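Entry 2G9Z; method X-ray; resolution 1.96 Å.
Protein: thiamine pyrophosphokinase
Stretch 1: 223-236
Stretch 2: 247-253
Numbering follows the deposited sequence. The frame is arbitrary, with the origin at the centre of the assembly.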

# COMPACT_ATOMS: atom_id res chain seq x y z
N SER A 223 -6.80 4.40 3.95
CA SER A 223 -6.73 3.83 5.30
C SER A 223 -5.55 4.42 6.07
O SER A 223 -5.68 4.78 7.24
CB SER A 223 -6.58 2.30 5.23
OG SER A 223 -7.73 1.70 4.67
N ILE A 224 -4.41 4.54 5.40
CA ILE A 224 -3.23 5.10 6.04
C ILE A 224 -3.53 6.57 6.35
O ILE A 224 -3.21 7.06 7.43
CB ILE A 224 -1.99 4.99 5.11
CG1 ILE A 224 -1.62 3.51 4.93
CG2 ILE A 224 -0.81 5.78 5.68
CD1 ILE A 224 -1.29 2.77 6.23
N ASN A 225 -4.15 7.27 5.40
CA ASN A 225 -4.48 8.67 5.61
C ASN A 225 -5.30 8.81 6.89
O ASN A 225 -5.01 9.66 7.74
CB ASN A 225 -5.26 9.22 4.41
CG ASN A 225 -5.55 10.70 4.53
OD1 ASN A 225 -4.72 11.47 5.00
ND2 ASN A 225 -6.73 11.11 4.08
N GLN A 226 -6.32 7.97 7.04
CA GLN A 226 -7.18 7.99 8.21
C GLN A 226 -6.40 7.64 9.49
O GLN A 226 -6.69 8.18 10.56
CB GLN A 226 -8.35 7.03 8.03
CG GLN A 226 -9.28 7.43 6.89
CD GLN A 226 -9.69 8.90 6.98
OE1 GLN A 226 -10.16 9.35 8.02
NE2 GLN A 226 -9.53 9.63 5.89
N LEU A 227 -5.43 6.74 9.37
CA LEU A 227 -4.61 6.35 10.51
C LEU A 227 -3.95 7.60 11.10
O LEU A 227 -4.02 7.84 12.31
CB LEU A 227 -3.54 5.35 10.08
CG LEU A 227 -2.51 4.92 11.13
CD1 LEU A 227 -3.20 4.19 12.29
CD2 LEU A 227 -1.46 4.02 10.48
N TYR A 228 -3.33 8.40 10.23
CA TYR A 228 -2.66 9.63 10.64
C TYR A 228 -3.64 10.67 11.18
O TYR A 228 -3.36 11.35 12.18
CB TYR A 228 -1.91 10.25 9.46
CG TYR A 228 -0.56 9.63 9.15
CD1 TYR A 228 0.56 9.89 9.96
CD2 TYR A 228 -0.38 8.83 8.02
CE1 TYR A 228 1.82 9.38 9.63
CE2 TYR A 228 0.87 8.32 7.69
CZ TYR A 228 1.96 8.60 8.49
OH TYR A 228 3.20 8.13 8.14
N ILE A 229 -4.77 10.82 10.51
CA ILE A 229 -5.79 11.78 10.91
C ILE A 229 -6.39 11.40 12.26
O ILE A 229 -6.55 12.26 13.14
CB ILE A 229 -6.93 11.88 9.85
CG1 ILE A 229 -6.41 12.59 8.60
CG2 ILE A 229 -8.13 12.63 10.43
CD1 ILE A 229 -7.41 12.62 7.44
N MET A 230 -6.71 10.13 12.44
CA MET A 230 -7.30 9.69 13.69
C MET A 230 -6.39 9.89 14.89
O MET A 230 -6.88 10.18 15.99
CB MET A 230 -7.71 8.22 13.60
CG MET A 230 -8.81 7.97 12.57
SD MET A 230 -9.34 6.26 12.56
CE MET A 230 -7.91 5.47 11.83
N ASN A 231 -5.09 9.74 14.70
CA ASN A 231 -4.17 9.91 15.81
C ASN A 231 -4.05 11.38 16.16
O ASN A 231 -3.86 11.75 17.31
CB ASN A 231 -2.77 9.37 15.50
CG ASN A 231 -1.86 9.41 16.71
OD1 ASN A 231 -2.14 8.77 17.72
ND2 ASN A 231 -0.78 10.17 16.63
N GLU A 232 -4.15 12.22 15.14
CA GLU A 232 -4.07 13.66 15.34
C GLU A 232 -5.32 14.13 16.10
O GLU A 232 -5.22 14.90 17.05
CB GLU A 232 -3.98 14.36 13.99
CG GLU A 232 -3.82 15.86 14.05
CD GLU A 232 -3.52 16.47 12.70
OE1 GLU A 232 -2.44 16.18 12.14
OE2 GLU A 232 -4.37 17.23 12.18
N ASP A 233 -6.47 13.62 15.70
CA ASP A 233 -7.74 14.00 16.31
C ASP A 233 -8.16 13.21 17.55
O ASP A 233 -8.79 13.78 18.45
CB ASP A 233 -8.86 13.92 15.27
CG ASP A 233 -8.72 14.97 14.18
OD1 ASP A 233 -7.93 15.92 14.37
OD2 ASP A 233 -9.40 14.85 13.14
N TYR A 234 -7.82 11.93 17.60
CA TYR A 234 -8.19 11.07 18.72
C TYR A 234 -7.00 10.22 19.14
O TYR A 234 -6.94 9.02 18.85
CB TYR A 234 -9.35 10.16 18.30
CG TYR A 234 -10.36 10.85 17.42
CD1 TYR A 234 -11.24 11.80 17.94
CD2 TYR A 234 -10.41 10.60 16.05
CE1 TYR A 234 -12.14 12.49 17.12
CE2 TYR A 234 -11.30 11.28 15.22
CZ TYR A 234 -12.16 12.22 15.76
OH TYR A 234 -13.03 12.89 14.93
N PRO A 235 -6.03 10.83 19.84
CA PRO A 235 -4.83 10.12 20.30
C PRO A 235 -5.06 8.91 21.20
O PRO A 235 -4.19 8.04 21.29
CB PRO A 235 -4.02 11.22 20.99
CG PRO A 235 -5.07 12.21 21.42
CD PRO A 235 -5.98 12.25 20.23
N LYS A 236 -6.22 8.83 21.84
CA LYS A 236 -6.53 7.71 22.72
C LYS A 236 -6.97 6.47 21.97
O LYS A 236 -7.09 5.39 22.55
CB LYS A 236 -7.61 8.12 23.74
CG LYS A 236 -7.07 8.90 24.93
CD LYS A 236 -8.20 9.53 25.73
CE LYS A 236 -7.74 9.89 27.13
NZ LYS A 236 -6.45 10.65 27.11
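Stretch 2 247-253: IIFLLKK

Stretch 2 enters as an extended strand, Ile-247 to Leu-251, and leaves it at Lys-252 and Lys-253. It runs broadly the same way as the helix of stretch 1, with 37° between their N-to-C directions, a signed crossing angle of -37° and a closest axial approach of 9.2 Å. The backbones come nearest where Leu-227 faces Leu-250, with the CA of one 7.4 Å from the CA of the other, so a pair of leucines marks the register of the contact.

The strand's alternation selects what reaches the helix. Ile-248 and Leu-250 send their CA-to-CB bonds toward it, while Phe-249 and Leu-251 point away. The helix answers with residues spaced three and four apart: Leu-227 and Asn-231 point toward the strand, and Ile-224 and Tyr-228 start out sideways but bring their ends closer.

Leu-250 is the principal bump, covered more by the other stretch than any other residue here. In its t,p rotamer it settles into a hollow made by Leu-227, Tyr-228 and Asn-231, one turn of helix. Its CB lies 4.2 Å from CG of Leu-227; its CD1 rests over one face of the Tyr-228 ring, 3.6 Å from CE1 of Tyr-228 and 4.1 Å from the ring centroid, a CH-pi contact; CD2 of Leu-250 packs 3.4 Å from CB of Asn-231. The two methyls thus fit different walls, one aromatic and the other the aliphatic base of a polar side chain.

Leu-227 returns the fit from the helix side, its CD2 reaching to 4.3 Å from the backbone C of Phe-249. It lies against the strand's main chain at a residue whose own side chain points away. Towards the start of the contact the packing is looser: CD1 of Ile-224 meets CG2 of Ile-248 at 4.4 Å.

At the far end the pattern changes from apolar to polar. The long side chain of Lys-252 starts sideways and then, extended through chi2 to chi4, brings its tip back to stretch 1, past the point where Tyr-234 has left helical geometry. Its CE passes 3.0 Å from OD1 of Asn-231, and its NZ donates a hydrogen bond of 2.7 Å to the backbone O of Pro-235. A water adds weak bonds from ND2 of Asn-231 (3.3 Å to the water O) and from NZ of Lys-252 (3.4 Å to the same O). The rule to read here is a leucine in a one-turn hollow, closed by a lysine that reaches a carbonyl beyond the helix.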

# COMPACT_ATOMS: atom_id res chain seq x y z
N ILE A 247 1.43 -6.44 10.47
CA ILE A 247 0.62 -5.61 11.34
C ILE A 247 1.18 -4.21 11.12
O ILE A 247 2.40 -4.02 11.07
CB ILE A 247 0.75 -6.02 12.82
CG1 ILE A 247 -0.22 -5.18 13.67
CG2 ILE A 247 2.19 -5.86 13.30
CD1 ILE A 247 -0.44 -5.73 15.06
N ILE A 248 0.29 -3.25 10.97
CA ILE A 248 0.67 -1.87 10.68
C ILE A 248 0.09 -0.95 11.73
O ILE A 248 -1.10 -1.04 12.07
CB ILE A 248 0.17 -1.48 9.28
CG1 ILE A 248 0.69 -2.51 8.27
CG2 ILE A 248 0.62 -0.07 8.92
CD1 ILE A 248 0.11 -2.37 6.88
N PHE A 249 0.92 -0.07 12.26
CA PHE A 249 0.48 0.86 13.29
C PHE A 249 1.27 2.14 13.23
O PHE A 249 2.21 2.28 12.44
CB PHE A 249 0.62 0.22 14.69
CG PHE A 249 1.96 -0.39 14.95
CD1 PHE A 249 2.29 -1.64 14.44
CD2 PHE A 249 2.92 0.31 15.69
CE1 PHE A 249 3.55 -2.19 14.67
CE2 PHE A 249 4.18 -0.23 15.91
CZ PHE A 249 4.50 -1.48 15.40
N LEU A 250 0.90 3.08 14.09
CA LEU A 250 1.56 4.36 14.08
C LEU A 250 2.51 4.57 15.25
O LEU A 250 2.17 4.27 16.40
CB LEU A 250 0.50 5.47 14.07
CG LEU A 250 0.92 6.87 13.62
CD1 LEU A 250 1.29 6.83 12.15
CD2 LEU A 250 -0.24 7.85 13.84
N LEU A 251 3.70 5.05 14.94
CA LEU A 251 4.67 5.37 15.97
C LEU A 251 4.34 6.84 16.21
O LEU A 251 4.11 7.59 15.26
CB LEU A 251 6.10 5.22 15.43
CG LEU A 251 6.55 3.79 15.14
CD1 LEU A 251 7.94 3.81 14.53
CD2 LEU A 251 6.55 2.98 16.43
N LYS A 252 4.29 7.25 17.47
CA LYS A 252 3.94 8.63 17.78
C LYS A 252 5.14 9.54 17.99
O LYS A 252 6.16 9.12 18.53
CB LYS A 252 3.06 8.68 19.02
CG LYS A 252 1.76 7.88 18.92
CD LYS A 252 0.83 8.25 20.06
CE LYS A 252 -0.53 7.59 19.93
NZ LYS A 252 -1.54 8.29 20.79
N LYS A 253 5.00 10.79 17.56
CA LYS A 253 6.04 11.79 17.73
C LYS A 253 6.62 11.61 19.13
O LYS A 253 5.89 11.58 20.11
CB LYS A 253 5.44 13.19 17.60
CG LYS A 253 6.42 14.33 17.84
CD LYS A 253 5.72 15.67 17.62
CE LYS A 253 6.68 16.84 17.72
NZ LYS A 253 5.95 18.12 17.55
O HOH W 1 -0.41 11.27 19.71